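Local coordinates for trypsin-resistant surface T6 protein (Streptococcus pyogenes serotype M6, PDB 4P0D), which forms the backbone subunit of surface pili on this bacterium and is probably anchored to the cell wall through a sortase sorting signal, at residues A[20-25]-A[74-79]; A[406-411]-A[447-452]. The protein carries 1 engineered substitution. All coordinates share one frame; numbering follows the deposited sequence.

Overall arrangement
Followed from the N terminus, the chain lays down strand 20-31, passes through strand 38-43 and helix 56-68, and returns in strand 75-79. Interaction 1 closes that loop within the Ig-like N-terminal part of the pilin. The chain then builds the rest of that part and the Cna-B-like region, and goes on through strands 338-343 to 388-392 before interaction 2 opens. This second closure joins residues 406-411 to 447-452 around the hairpin of strands 425-428 and 431-434. The two loops follow in series, neither nested nor crossed. The centres of the two contacts lie about 68 Å apart on opposite sides of the chain's centre, so each ties together a different part of an elongated molecule.

Interaction 1 (A[20-25]-A[74-79]); sequences TVTLYK and FSTENV
Leu23 and Glu77 face each other as a hydrogen-bonded pair where strands 20-31 and 75-79 run antiparallel in the Ig-like domain, an example of how a chain returning after an excursion through a strand and a helix is fastened to an existing strand. The Leu23 N to Glu77 O bond measures 2.7 Å and its reciprocal, Glu77 N to Leu23 O, 2.8 Å. Further backbone bonds, Val79 N to Val21 O and Lys25 N to Ser75 O, carry the pairing outward, and Phe74 N, still in the approaching loop, is held by Lys25 O.

Lys25 runs out along this end of the contact. Its CB sits 3.4 Å from OG of Ser75. With CG anti to the backbone N (chi1 -171°) and the chain extended beyond it, CG skirts the same hydroxyl, while CD lies 3.6 Å from Ser75 OG and 4.0 Å from CB of Phe74, the side chains of Lys25 and Phe74 crossing at about a right angle. NZ then leads away from residues 74-79, and the side chain also rests on Ser94 and Tyr96 of strand 94-101. Leu23 CD1 and Val79 CG2 touch on the same face as Lys25, which Tyr88 of strand 86-91 helps to cover.

Thr22, Tyr24, Thr76 and Asn78 occupy the other face. The methyls Thr22 CG2 and Thr76 CG2 are pressed to 3.4 Å, tighter than usual for two carbons, and Thr76 CG2 also touches Tyr24 CE1. Beside them one water spans the two strands, 2.7 Å from Thr22 OG1 and 2.6 Å from Asn78 OD1, to which it donates.

Interaction 2 (A[406-411]-A[447-452]); sequences KSTTYT and AYIEST
The outermost strand of a four-stranded antiparallel sheet, 409-411, is joined to strand 445-451 where Thr411 and Tyr448 form a hydrogen-bonded pair. Thr411 N reaches Tyr448 O at 2.7 Å, and Tyr448 N returns to Thr411 O at the same length of 2.7 Å. Glu450 N adds a third bond, 2.9 Å to Thr409 O. Tyr410 lies across from Ile449, but beyond it the backbone of Glu450 departs from strand geometry (phi -88°, psi -36°), and the short strands meet at 123°.

Each tyrosine sets a ring edge beside a carbonyl of the opposing strand. CD1 of Tyr410 lies 3.7 Å from Tyr448 O, an oxygen that also receives the CA-H of Tyr410, while CD1 of Tyr448 lies 3.4 Å from Thr411 O. Thr411 packs against both Tyr448 and Glu450: its CG2, between the backbone N and the carbonyl carbon, touches CB of Tyr448 and CB of Glu450, each at 3.9 Å, and its OG1 turns instead to Asp413 N.

The strand order is 409-411, 445-451, 425-428, 431-434, and strand 445-451 bonds to 425-428 through Ala447. Tyr410 stacks on Phe432 of strand 431-434, while Ile449 packs against Asp350 and Ile351 of strand 348-353, in the neighbouring four-stranded sheet.

Interaction 1 (A[20-25]-A[74-79])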
loop_
_atom_site.group_PDB
_atom_site.type_symbol
_atom_site.label_atom_id
_atom_site.label_comp_id
_atom_site.label_asym_id
_atom_site.label_seq_id
_atom_site.Cartn_x
_atom_site.Cartn_y
_atom_site.Cartn_z
ATOM N N THR A 20 14.909 14.073 16.929
ATOM C CA THR A 20 16.099 14.842 17.217
ATOM C C THR A 20 15.671 16.289 17.323
ATOM O O THR A 20 14.847 16.767 16.532
ATOM C CB THR A 20 17.092 14.697 16.050
ATOM O OG1 THR A 20 17.495 13.332 15.967
ATOM C CG2 THR A 20 18.287 15.565 16.227
ATOM N N VAL A 21 16.209 16.990 18.304
ATOM C CA VAL A 21 15.942 18.406 18.462
ATOM C C VAL A 21 17.262 19.171 18.263
ATOM O O VAL A 21 18.270 18.902 18.948
ATOM C CB VAL A 21 15.335 18.718 19.846
ATOM C CG1 VAL A 21 15.034 20.197 19.965
ATOM C CG2 VAL A 21 14.074 17.890 20.070
ATOM N N THR A 22 17.239 20.095 17.313
ATOM C CA THR A 22 18.356 20.969 17.029
ATOM C C THR A 22 17.913 22.421 17.177
ATOM O O THR A 22 16.894 22.823 16.616
ATOM C CB THR A 22 18.882 20.753 15.610
ATOM O OG1 THR A 22 19.009 19.347 15.335
ATOM C CG2 THR A 22 20.239 21.440 15.446
ATOM N N LEU A 23 18.684 23.206 17.924
ATOM C CA LEU A 23 18.419 24.623 18.094
ATOM C C LEU A 23 19.457 25.408 17.276
ATOM O O LEU A 23 20.660 25.142 17.369
ATOM C CB LEU A 23 18.470 25.019 19.569
ATOM C CG LEU A 23 17.116 25.153 20.268
ATOM C CD1 LEU A 23 16.336 23.839 20.257
ATOM C CD2 LEU A 23 17.322 25.646 21.699
ATOM N N TYR A 24 18.979 26.342 16.459
ATOM C CA TYR A 24 19.866 27.160 15.633
ATOM C C TYR A 24 19.786 28.581 16.104
ATOM O O TYR A 24 18.720 29.190 16.051
ATOM C CB TYR A 24 19.435 27.093 14.175
ATOM C CG TYR A 24 19.408 25.693 13.614
ATOM C CD1 TYR A 24 20.550 25.123 13.087
ATOM C CD2 TYR A 24 18.227 24.944 13.591
ATOM C CE1 TYR A 24 20.540 23.845 12.558
ATOM C CE2 TYR A 24 18.208 23.663 13.074
ATOM C CZ TYR A 24 19.373 23.112 12.549
ATOM O OH TYR A 24 19.387 21.818 12.010
ATOM N N LYS A 25 20.898 29.123 16.582
ATOM C CA LYS A 25 20.873 30.488 17.076
ATOM C C LYS A 25 20.855 31.477 15.908
ATOM O O LYS A 25 21.813 31.545 15.134
ATOM C CB LYS A 25 22.064 30.750 17.985
ATOM C CG LYS A 25 22.018 32.073 18.720
ATOM C CD LYS A 25 23.338 32.183 19.471
ATOM C CE LYS A 25 23.320 33.172 20.593
ATOM N NZ LYS A 25 24.575 32.961 21.376
ATOM N N PHE A 74 24.416 31.507 14.249
ATOM C CA PHE A 74 25.620 31.787 15.039
ATOM C C PHE A 74 26.129 30.555 15.758
ATOM O O PHE A 74 27.314 30.448 16.063
ATOM C CB PHE A 74 25.327 32.859 16.059
ATOM C CG PHE A 74 24.940 34.159 15.451
ATOM C CD1 PHE A 74 25.920 35.022 14.968
ATOM C CD2 PHE A 74 23.611 34.533 15.360
ATOM C CE1 PHE A 74 25.569 36.235 14.400
ATOM C CE2 PHE A 74 23.262 35.745 14.795
ATOM C CZ PHE A 74 24.242 36.598 14.317
ATOM N N SER A 75 25.221 29.642 16.074
ATOM C CA SER A 75 25.607 28.377 16.671
ATOM C C SER A 75 24.489 27.376 16.467
ATOM O O SER A 75 23.347 27.757 16.205
ATOM C CB SER A 75 25.913 28.548 18.166
ATOM O OG SER A 75 24.752 28.922 18.875
ATOM N N THR A 76 24.849 26.101 16.561
ATOM C CA THR A 76 23.910 24.995 16.460
ATOM C C THR A 76 24.025 24.148 17.715
ATOM O O THR A 76 25.130 23.719 18.056
ATOM C CB THR A 76 24.250 24.113 15.259
ATOM O OG1 THR A 76 24.304 24.925 14.088
ATOM C CG2 THR A 76 23.204 23.011 15.070
ATOM N N GLU A 77 22.895 23.901 18.386
ATOM C CA GLU A 77 22.857 23.059 19.607
ATOM C C GLU A 77 21.978 21.828 19.441
ATOM O O GLU A 77 20.865 21.896 18.893
ATOM C CB GLU A 77 22.285 23.838 20.793
ATOM C CG GLU A 77 22.903 25.201 21.038
ATOM C CD GLU A 77 24.320 25.132 21.544
ATOM O OE1 GLU A 77 24.750 24.078 22.076
ATOM O OE2 GLU A 77 25.011 26.154 21.398
ATOM N N ASN A 78 22.472 20.707 19.948
ATOM C CA ASN A 78 21.722 19.464 19.980
ATOM C C ASN A 78 21.120 19.339 21.371
ATOM O O ASN A 78 21.839 19.467 22.352
ATOM C CB ASN A 78 22.671 18.308 19.687
ATOM C CG ASN A 78 23.513 18.554 18.438
ATOM O OD1 ASN A 78 22.999 18.988 17.407
ATOM N ND2 ASN A 78 24.821 18.299 18.538
ATOM N N VAL A 79 19.810 19.118 21.459
ATOM C CA VAL A 79 19.133 19.134 22.743
ATOM C C VAL A 79 18.511 17.758 22.994
ATOM O O VAL A 79 17.807 17.222 22.151
ATOM C CB VAL A 79 18.096 20.264 22.780
ATOM C CG1 VAL A 79 17.415 20.350 24.147
ATOM C CG2 VAL A 79 18.776 21.586 22.439
HETATM O O HOH W 1 17.963 15.791 20.158
HETATM O O HOH W 2 20.757 17.911 16.796
#

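Interaction 2 (A[406-411]-A[447-452])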
loop_
_atom_site.group_PDB
_atom_site.type_symbol
_atom_site.label_atom_id
_atom_site.label_comp_id
_atom_site.label_asym_id
_atom_site.label_seq_id
_atom_site.Cartn_x
_atom_site.Cartn_y
_atom_site.Cartn_z
ATOM N N LYS A 406 -0.257 -23.635 -13.556
ATOM C CA LYS A 406 -0.976 -23.793 -14.824
ATOM C C LYS A 406 -1.078 -22.475 -15.580
ATOM O O LYS A 406 -1.053 -21.393 -14.981
ATOM C CB LYS A 406 -2.407 -24.289 -14.585
ATOM C CG LYS A 406 -2.538 -25.462 -13.629
ATOM C CD LYS A 406 -4.004 -25.788 -13.379
ATOM C CE LYS A 406 -4.652 -26.466 -14.578
ATOM N NZ LYS A 406 -5.894 -27.198 -14.195
ATOM N N SER A 407 -1.192 -22.580 -16.901
ATOM C CA SER A 407 -1.686 -21.484 -17.729
ATOM C C SER A 407 -2.727 -22.097 -18.657
ATOM O O SER A 407 -2.382 -22.842 -19.569
ATOM C CB SER A 407 -0.555 -20.823 -18.519
ATOM O OG SER A 407 -0.022 -21.703 -19.492
ATOM N N THR A 408 -4.001 -21.826 -18.392
ATOM C CA THR A 408 -5.089 -22.404 -19.185
ATOM C C THR A 408 -5.057 -21.861 -20.609
ATOM O O THR A 408 -4.706 -20.697 -20.840
ATOM C CB THR A 408 -6.478 -22.092 -18.571
ATOM O OG1 THR A 408 -6.541 -22.584 -17.228
ATOM C CG2 THR A 408 -7.613 -22.723 -19.388
ATOM N N THR A 409 -5.441 -22.717 -21.550
ATOM C CA THR A 409 -5.586 -22.346 -22.942
ATOM C C THR A 409 -7.054 -22.143 -23.285
ATOM O O THR A 409 -7.843 -23.086 -23.237
ATOM C CB THR A 409 -4.998 -23.433 -23.853
ATOM O OG1 THR A 409 -3.655 -23.730 -23.428
ATOM C CG2 THR A 409 -4.999 -22.963 -25.318
ATOM N N TYR A 410 -7.400 -20.909 -23.640
ATOM C CA TYR A 410 -8.768 -20.554 -23.971
ATOM C C TYR A 410 -8.951 -20.425 -25.458
ATOM O O TYR A 410 -7.977 -20.232 -26.197
ATOM C CB TYR A 410 -9.145 -19.221 -23.342
ATOM C CG TYR A 410 -8.951 -19.208 -21.869
ATOM C CD1 TYR A 410 -9.772 -19.959 -21.046
ATOM C CD2 TYR A 410 -7.928 -18.461 -21.288
ATOM C CE1 TYR A 410 -9.589 -19.969 -19.677
ATOM C CE2 TYR A 410 -7.737 -18.462 -19.924
ATOM C CZ TYR A 410 -8.570 -19.223 -19.123
ATOM O OH TYR A 410 -8.391 -19.222 -17.763
ATOM N N THR A 411 -10.208 -20.549 -25.883
ATOM C CA THR A 411 -10.634 -20.159 -27.215
ATOM C C THR A 411 -11.924 -19.395 -27.030
ATOM O O THR A 411 -12.613 -19.590 -26.030
ATOM C CB THR A 411 -10.870 -21.372 -28.153
ATOM O OG1 THR A 411 -11.194 -20.909 -29.467
ATOM C CG2 THR A 411 -12.013 -22.276 -27.667
ATOM N N ALA A 447 -15.131 -17.030 -23.264
ATOM C CA ALA A 447 -13.947 -17.869 -23.081
ATOM C C ALA A 447 -14.360 -19.315 -22.844
ATOM O O ALA A 447 -15.128 -19.596 -21.909
ATOM C CB ALA A 447 -13.119 -17.381 -21.914
ATOM N N TYR A 448 -13.844 -20.208 -23.696
ATOM C CA TYR A 448 -13.944 -21.667 -23.517
ATOM C C TYR A 448 -12.557 -22.241 -23.309
ATOM O O TYR A 448 -11.579 -21.681 -23.786
ATOM C CB TYR A 448 -14.567 -22.337 -24.756
ATOM C CG TYR A 448 -15.862 -21.714 -25.126
ATOM C CD1 TYR A 448 -15.898 -20.600 -25.962
ATOM C CD2 TYR A 448 -17.055 -22.194 -24.608
ATOM C CE1 TYR A 448 -17.091 -19.996 -26.288
ATOM C CE2 TYR A 448 -18.259 -21.592 -24.921
ATOM C CZ TYR A 448 -18.267 -20.493 -25.765
ATOM O OH TYR A 448 -19.457 -19.887 -26.086
ATOM N N ILE A 449 -12.480 -23.364 -22.601
ATOM C CA ILE A 449 -11.232 -24.096 -22.461
ATOM C C ILE A 449 -11.062 -24.920 -23.733
ATOM O O ILE A 449 -11.919 -25.741 -24.052
ATOM C CB ILE A 449 -11.247 -25.007 -21.222
ATOM C CG1 ILE A 449 -11.384 -24.152 -19.949
ATOM C CG2 ILE A 449 -9.992 -25.875 -21.180
ATOM C CD1 ILE A 449 -11.740 -24.936 -18.707
ATOM N N GLU A 450 -9.974 -24.671 -24.462
ATOM C CA GLU A 450 -9.732 -25.311 -25.762
ATOM C C GLU A 450 -9.010 -26.638 -25.617
ATOM O O GLU A 450 -9.271 -27.569 -26.378
ATOM C CB GLU A 450 -8.910 -24.403 -26.683
ATOM C CG GLU A 450 -8.837 -24.924 -28.117
ATOM C CD GLU A 450 -7.986 -24.066 -29.028
ATOM O OE1 GLU A 450 -7.003 -23.464 -28.542
ATOM O OE2 GLU A 450 -8.304 -24.009 -30.238
ATOM N N SER A 451 -8.091 -26.717 -24.659
ATOM C CA SER A 451 -7.359 -27.949 -24.403
ATOM C C SER A 451 -6.873 -27.986 -22.955
ATOM O O SER A 451 -6.808 -26.952 -22.289
ATOM C CB SER A 451 -6.169 -28.062 -25.359
ATOM O OG SER A 451 -5.207 -27.052 -25.099
ATOM N N THR A 452 -6.522 -29.177 -22.482
ATOM C CA THR A 452 -5.956 -29.339 -21.142
ATOM C C THR A 452 -4.685 -30.173 -21.182
ATOM O O THR A 452 -4.648 -31.222 -21.822
ATOM C CB THR A 452 -6.945 -30.029 -20.187
ATOM O OG1 THR A 452 -7.091 -31.396 -20.568
ATOM C CG2 THR A 452 -8.295 -29.347 -20.221
#